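Minor structural protein 4 (Lactococcus phage Tuc2009, PDB 5E7T) probably serves as the upper protein of the phage baseplate, an immunoglobulin-like component that would help build the host-attachment organelle at the tail tip. Local coordinates at residues Asn5-His10 against Lys58-Leu63; Tyr14-Lys19 against Phe91-Ala96. All blocks are in the same frame, centred on the assembly; numbering follows the deposited sequence.

Interaction 1 (Asn5-His10 against Lys58-Leu63)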
loop_
_atom_site.group_PDB
_atom_site.type_symbol
_atom_site.label_atom_id
_atom_site.label_comp_id
_atom_site.label_asym_id
_atom_site.label_seq_id
_atom_site.Cartn_x
_atom_site.Cartn_y
_atom_site.Cartn_z
ATOM N N ASN A 5 -34.892 24.821 -4.182
ATOM C CA ASN A 5 -33.863 24.497 -3.217
ATOM C C ASN A 5 -34.145 23.213 -2.493
ATOM O O ASN A 5 -35.224 23.057 -1.902
ATOM C CB ASN A 5 -33.735 25.643 -2.225
ATOM C CG ASN A 5 -33.131 26.882 -2.827
ATOM O OD1 ASN A 5 -31.914 27.018 -2.906
ATOM N ND2 ASN A 5 -33.958 27.818 -3.271
ATOM N N VAL A 6 -33.161 22.294 -2.521
ATOM C CA VAL A 6 -33.252 21.030 -1.788
ATOM C C VAL A 6 -32.224 21.061 -0.666
ATOM O O VAL A 6 -31.039 21.266 -0.930
ATOM C CB VAL A 6 -33.145 19.751 -2.670
ATOM C CG1 VAL A 6 -33.118 18.493 -1.808
ATOM C CG2 VAL A 6 -34.287 19.675 -3.669
ATOM N N VAL A 7 -32.682 20.869 0.573
ATOM C CA VAL A 7 -31.848 20.858 1.770
ATOM C C VAL A 7 -31.375 19.442 2.098
ATOM O O VAL A 7 -32.193 18.527 2.202
ATOM C CB VAL A 7 -32.593 21.474 2.974
ATOM C CG1 VAL A 7 -31.770 21.340 4.244
ATOM C CG2 VAL A 7 -32.930 22.935 2.719
ATOM N N ILE A 8 -30.064 19.274 2.312
ATOM C CA ILE A 8 -29.461 18.005 2.699
ATOM C C ILE A 8 -28.716 18.218 3.997
ATOM O O ILE A 8 -27.717 18.946 4.034
ATOM C CB ILE A 8 -28.567 17.374 1.608
ATOM C CG1 ILE A 8 -29.383 17.033 0.367
ATOM C CG2 ILE A 8 -27.877 16.124 2.151
ATOM C CD1 ILE A 8 -28.571 16.872 -0.832
ATOM N N GLU A 9 -29.233 17.592 5.064
ATOM C CA GLU A 9 -28.697 17.593 6.414
ATOM C C GLU A 9 -27.770 16.409 6.551
ATOM O O GLU A 9 -28.161 15.295 6.207
ATOM C CB GLU A 9 -29.841 17.481 7.419
ATOM C CG GLU A 9 -30.580 18.783 7.660
ATOM C CD GLU A 9 -31.727 18.696 8.645
ATOM O OE1 GLU A 9 -31.756 17.752 9.474
ATOM O OE2 GLU A 9 -32.599 19.594 8.587
ATOM N N HIS A 10 -26.554 16.631 7.050
ATOM C CA HIS A 10 -25.549 15.571 7.186
ATOM C C HIS A 10 -24.805 15.562 8.539
ATOM O O HIS A 10 -25.060 16.405 9.404
ATOM C CB HIS A 10 -24.554 15.666 6.027
ATOM C CG HIS A 10 -23.810 16.965 6.027
ATOM N ND1 HIS A 10 -24.366 18.116 5.505
ATOM C CD2 HIS A 10 -22.606 17.261 6.547
ATOM C CE1 HIS A 10 -23.482 19.066 5.721
ATOM N NE2 HIS A 10 -22.415 18.600 6.358
ATOM N N LYS A 58 -25.883 21.454 7.291
ATOM C CA LYS A 58 -26.934 21.656 6.277
ATOM C C LYS A 58 -26.407 22.239 4.964
ATOM O O LYS A 58 -25.987 23.412 4.913
ATOM C CB LYS A 58 -28.071 22.566 6.798
ATOM C CG LYS A 58 -28.783 22.098 8.037
ATOM C CD LYS A 58 -29.920 23.020 8.436
ATOM C CE LYS A 58 -31.160 22.804 7.616
ATOM N NZ LYS A 58 -32.254 23.725 8.012
ATOM N N ILE A 59 -26.505 21.426 3.880
ATOM C CA ILE A 59 -26.150 21.761 2.477
ATOM C C ILE A 59 -27.437 22.251 1.828
ATOM O O ILE A 59 -28.481 21.634 2.018
ATOM C CB ILE A 59 -25.611 20.519 1.676
ATOM C CG1 ILE A 59 -24.476 19.772 2.421
ATOM C CG2 ILE A 59 -25.198 20.898 0.237
ATOM C CD1 ILE A 59 -23.981 18.496 1.752
ATOM N N ASN A 60 -27.376 23.336 1.064
ATOM C CA ASN A 60 -28.545 23.823 0.351
ATOM C C ASN A 60 -28.188 23.709 -1.109
ATOM O O ASN A 60 -27.257 24.387 -1.586
ATOM C CB ASN A 60 -28.901 25.246 0.745
ATOM C CG ASN A 60 -29.899 25.878 -0.179
ATOM O OD1 ASN A 60 -29.561 26.382 -1.250
ATOM N ND2 ASN A 60 -31.149 25.866 0.205
ATOM N N VAL A 61 -28.909 22.817 -1.813
ATOM C CA VAL A 61 -28.692 22.538 -3.223
ATOM C C VAL A 61 -29.664 23.378 -4.044
ATOM O O VAL A 61 -30.852 23.069 -4.092
ATOM C CB VAL A 61 -28.819 21.024 -3.506
ATOM C CG1 VAL A 61 -28.420 20.703 -4.939
ATOM C CG2 VAL A 61 -27.999 20.200 -2.521
ATOM N N GLU A 62 -29.172 24.477 -4.628
ATOM C CA GLU A 62 -29.987 25.358 -5.465
ATOM C C GLU A 62 -29.894 24.933 -6.903
ATOM O O GLU A 62 -28.814 24.974 -7.525
ATOM C CB GLU A 62 -29.588 26.828 -5.329
ATOM C CG GLU A 62 -30.476 27.749 -6.144
ATOM C CD GLU A 62 -30.259 29.227 -5.913
ATOM O OE1 GLU A 62 -30.625 29.723 -4.823
ATOM O OE2 GLU A 62 -29.756 29.899 -6.841
ATOM N N LEU A 63 -31.051 24.550 -7.438
ATOM C CA LEU A 63 -31.226 24.115 -8.817
ATOM C C LEU A 63 -32.066 25.136 -9.581
ATOM O O LEU A 63 -32.898 25.815 -8.964
ATOM C CB LEU A 63 -31.948 22.760 -8.830
ATOM C CG LEU A 63 -31.181 21.601 -8.252
ATOM C CD1 LEU A 63 -32.125 20.555 -7.747
ATOM C CD2 LEU A 63 -30.112 21.065 -9.244
#

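Interaction 2 (Tyr14-Lys19 against Phe91-Ala96)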
loop_
_atom_site.group_PDB
_atom_site.type_symbol
_atom_site.label_atom_id
_atom_site.label_comp_id
_atom_site.label_asym_id
_atom_site.label_seq_id
_atom_site.Cartn_x
_atom_site.Cartn_y
_atom_site.Cartn_z
ATOM N N TYR A 14 -18.003 19.749 8.013
ATOM C CA TYR A 14 -17.444 20.452 6.874
ATOM C C TYR A 14 -18.492 20.686 5.733
ATOM O O TYR A 14 -19.700 20.801 6.002
ATOM C CB TYR A 14 -16.160 19.726 6.423
ATOM C CG TYR A 14 -15.072 19.699 7.486
ATOM C CD1 TYR A 14 -14.142 20.732 7.592
ATOM C CD2 TYR A 14 -14.965 18.638 8.381
ATOM C CE1 TYR A 14 -13.145 20.716 8.572
ATOM C CE2 TYR A 14 -13.967 18.610 9.358
ATOM C CZ TYR A 14 -13.069 19.655 9.454
ATOM O OH TYR A 14 -12.102 19.630 10.426
ATOM N N GLN A 15 -18.015 20.816 4.491
ATOM C CA GLN A 15 -18.791 21.155 3.316
ATOM C C GLN A 15 -18.813 20.019 2.275
ATOM O O GLN A 15 -18.123 20.150 1.255
ATOM C CB GLN A 15 -18.196 22.420 2.692
ATOM C CG GLN A 15 -18.379 23.678 3.511
ATOM C CD GLN A 15 -17.399 23.815 4.639
ATOM O OE1 GLN A 15 -16.175 23.659 4.471
ATOM N NE2 GLN A 15 -17.948 24.094 5.822
ATOM N N PRO A 16 -19.651 18.948 2.465
ATOM C CA PRO A 16 -19.664 17.823 1.511
ATOM C C PRO A 16 -20.102 18.195 0.120
ATOM O O PRO A 16 -20.972 19.029 -0.049
ATOM C CB PRO A 16 -20.654 16.834 2.136
ATOM C CG PRO A 16 -20.636 17.139 3.540
ATOM C CD PRO A 16 -20.522 18.645 3.606
ATOM N N ASP A 17 -19.515 17.563 -0.876
ATOM C CA ASP A 17 -19.920 17.865 -2.227
ATOM C C ASP A 17 -21.204 17.120 -2.550
ATOM O O ASP A 17 -21.483 16.076 -1.948
ATOM C CB ASP A 17 -18.797 17.536 -3.209
ATOM C CG ASP A 17 -19.044 17.982 -4.635
ATOM O OD1 ASP A 17 -19.684 19.057 -4.827
ATOM O OD2 ASP A 17 -18.563 17.285 -5.563
ATOM N N VAL A 18 -22.017 17.688 -3.460
ATOM C CA VAL A 18 -23.264 17.081 -3.926
ATOM C C VAL A 18 -23.271 17.082 -5.423
ATOM O O VAL A 18 -22.917 18.091 -6.034
ATOM C CB VAL A 18 -24.555 17.697 -3.339
ATOM C CG1 VAL A 18 -25.787 17.058 -3.963
ATOM C CG2 VAL A 18 -24.606 17.526 -1.821
ATOM N N LYS A 19 -23.625 15.929 -6.017
ATOM C CA LYS A 19 -23.771 15.782 -7.459
ATOM C C LYS A 19 -25.217 15.398 -7.774
ATOM O O LYS A 19 -25.744 14.421 -7.222
ATOM C CB LYS A 19 -22.751 14.816 -8.048
ATOM C CG LYS A 19 -21.473 15.525 -8.445
ATOM C CD LYS A 19 -20.281 14.641 -8.165
ATOM C CE LYS A 19 -18.973 15.376 -8.276
ATOM N NZ LYS A 19 -17.884 14.633 -7.578
ATOM N N PHE A 91 -29.383 12.949 -5.606
ATOM C CA PHE A 91 -28.376 13.815 -4.977
ATOM C C PHE A 91 -27.332 12.931 -4.321
ATOM O O PHE A 91 -27.659 12.197 -3.406
ATOM C CB PHE A 91 -29.044 14.725 -3.928
ATOM C CG PHE A 91 -30.111 15.646 -4.486
ATOM C CD1 PHE A 91 -31.382 15.164 -4.800
ATOM C CD2 PHE A 91 -29.850 16.997 -4.691
ATOM C CE1 PHE A 91 -32.356 16.009 -5.333
ATOM C CE2 PHE A 91 -30.829 17.842 -5.228
ATOM C CZ PHE A 91 -32.076 17.341 -5.539
ATOM N N VAL A 92 -26.100 12.943 -4.814
ATOM C CA VAL A 92 -25.070 12.091 -4.231
ATOM C C VAL A 92 -24.096 12.941 -3.446
ATOM O O VAL A 92 -23.380 13.770 -4.037
ATOM C CB VAL A 92 -24.320 11.189 -5.257
ATOM C CG1 VAL A 92 -23.391 10.206 -4.554
ATOM C CG2 VAL A 92 -25.285 10.447 -6.165
ATOM N N ILE A 93 -24.047 12.694 -2.109
ATOM C CA ILE A 93 -23.143 13.341 -1.146
ATOM C C ILE A 93 -21.765 12.658 -1.196
ATOM O O ILE A 93 -21.674 11.477 -1.558
ATOM C CB ILE A 93 -23.743 13.297 0.277
ATOM C CG1 ILE A 93 -23.114 14.364 1.193
ATOM C CG2 ILE A 93 -23.664 11.881 0.884
ATOM C CD1 ILE A 93 -23.924 14.728 2.422
ATOM N N GLU A 94 -20.708 13.392 -0.829
ATOM C CA GLU A 94 -19.359 12.853 -0.774
ATOM C C GLU A 94 -18.737 13.235 0.555
ATOM O O GLU A 94 -18.694 14.412 0.892
ATOM C CB GLU A 94 -18.519 13.383 -1.943
ATOM C CG GLU A 94 -17.205 12.643 -2.174
ATOM C CD GLU A 94 -16.206 13.282 -3.126
ATOM O OE1 GLU A 94 -16.608 14.129 -3.959
ATOM O OE2 GLU A 94 -15.014 12.902 -3.056
ATOM N N GLY A 95 -18.300 12.241 1.313
ATOM C CA GLY A 95 -17.621 12.475 2.582
ATOM C C GLY A 95 -18.456 12.668 3.825
ATOM O O GLY A 95 -17.932 13.106 4.857
ATOM N N ALA A 96 -19.745 12.327 3.756
ATOM C CA ALA A 96 -20.661 12.420 4.894
ATOM C C ALA A 96 -21.827 11.475 4.677
ATOM O O ALA A 96 -21.940 10.850 3.612
ATOM C CB ALA A 96 -21.167 13.857 5.060
#

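Interaction 1 (Asn5-His10 against Lys58-Leu63)
Val-6 and Val-61 exchange two backbone hydrogen bonds, Val-6 N to Val-61 O at 2.9 Å and Val-61 N to Val-6 O at 2.8 Å, and Ile-8 and Ile-59 repeat the exchange two residues on. Strands 5-10 and 58-63 thus run antiparallel in regular register. On the face of Asn-5, Val-7, Glu-9, Lys-58, Asn-60 and Glu-62, Glu-9 and Lys-58 lie side by side and point the same way. Glu-9 OE2 stays 4.2 Å from Lys-58 NZ, too far for a salt bridge; both atoms bond instead to the hydroxyl of Tyr-102, and Lys-58 also salt-bridges Asp-273 of the chain of Minor structural protein 5. The lysine chain, bent at chi3 (79°), lays CE against Val-7 CG1 at 3.7 Å. Farther along this face the amides of Asn-5 and Asn-60 meet with their planes 37° apart, and Glu-62 lies alongside Asn-5 with OE1 bonded to Ser-2.

The opposite face is apolar. Ile-8 reaches diagonally along the pair, its CD1 coming 3.8 Å from Val-61 CG2, while Val-6 and Ile-8 also touch Phe-91. At the end of the ladder, His-10 carries CG between its backbone N and carbonyl carbon (chi1 62°), and its ring crosses Ile-59 at about a right angle, ND1 lying 3.5 Å from Ile-59 CG1.

The ladder therefore separates two chemistries: Val-6, Ile-8, Ile-59 and Val-61 supply hydrocarbon to the interior of the immunoglobulin-like domain, whereas the other face is largely polar and, through Lys-58, joins this protein to a different component of the assembly.

Interaction 2 (Tyr14-Lys19 against Phe91-Ala96)
Pro-16 sets one edge of its ring against segment 91-96. Its CB sits 3.4 Å from Glu-94 O and 3.6 Å from Ile-93 CG1, and its CG projects onto Ala-96 CB at 3.7 Å, making the proline a bump that rests against the Ile-93 side chain, the Ala-96 methyl and the Glu-94 carbonyl. Ile-93 holds CG1 anti to its backbone N (chi1 -160°), which brings that branch up to the proline. His-10 and Ile-59 pack against Pro-16 as well.

Beyond the proline the two segments become an antiparallel pair. Lys-19 and Val-92 bond through both N and O, with Val-92 N 2.8 Å from Lys-19 O, whereas the bond from Glu-94 N to Asp-17 O is weak and bent to 128°. On the inner face Val-18 and Ile-93 form a non-hydrogen-bonded pair. Val-18 turns CG1 diagonally toward Phe-91, 4.0 Å from its CB, and meets the aromatic ring at its edge; the ring itself extends to Val-61.

Asp-17, Lys-19 and Glu-94 stand on the other face. The lysine chain, bent at chi2, brings NZ within 3.4 Å of Asp-17 OD2 in a weak bond, and 3.9 Å from Glu-94 OE1 in a long salt bridge. The two carboxylates are only 4.0 Å apart, OD2 of Asp-17 to OE1 of Glu-94, their planes turned 56° from each other.

A single ammonium thus lies close to two acids and would offset their mutual repulsion on the more exposed side, while proline, valine, isoleucine and phenylalanine give the inner side its apolar surface and join the start of strand 17-24 to the end of strand 87-94 in the immunoglobulin-like domain.

How the interactions relate
From the N terminus, strand 4-10 comes first and leads through a short turn into 14-19, so the chain enters both contacts before either closes. Interaction 1 then closes a loop of 47 residues when strand 58-63 returns beside 5-10; interaction 2 closes a longer one of 71 residues when 91-96 reaches 14-19. Their segments alternate, so the loops cross rather than nest. Both belong to the same antiparallel sheet, and the inner side chains of the two pairs pack directly on one another. Strands distant in sheet order thereby meet across a shared hydrophobic interior; the centres of the two interactions lie about 10 Å apart.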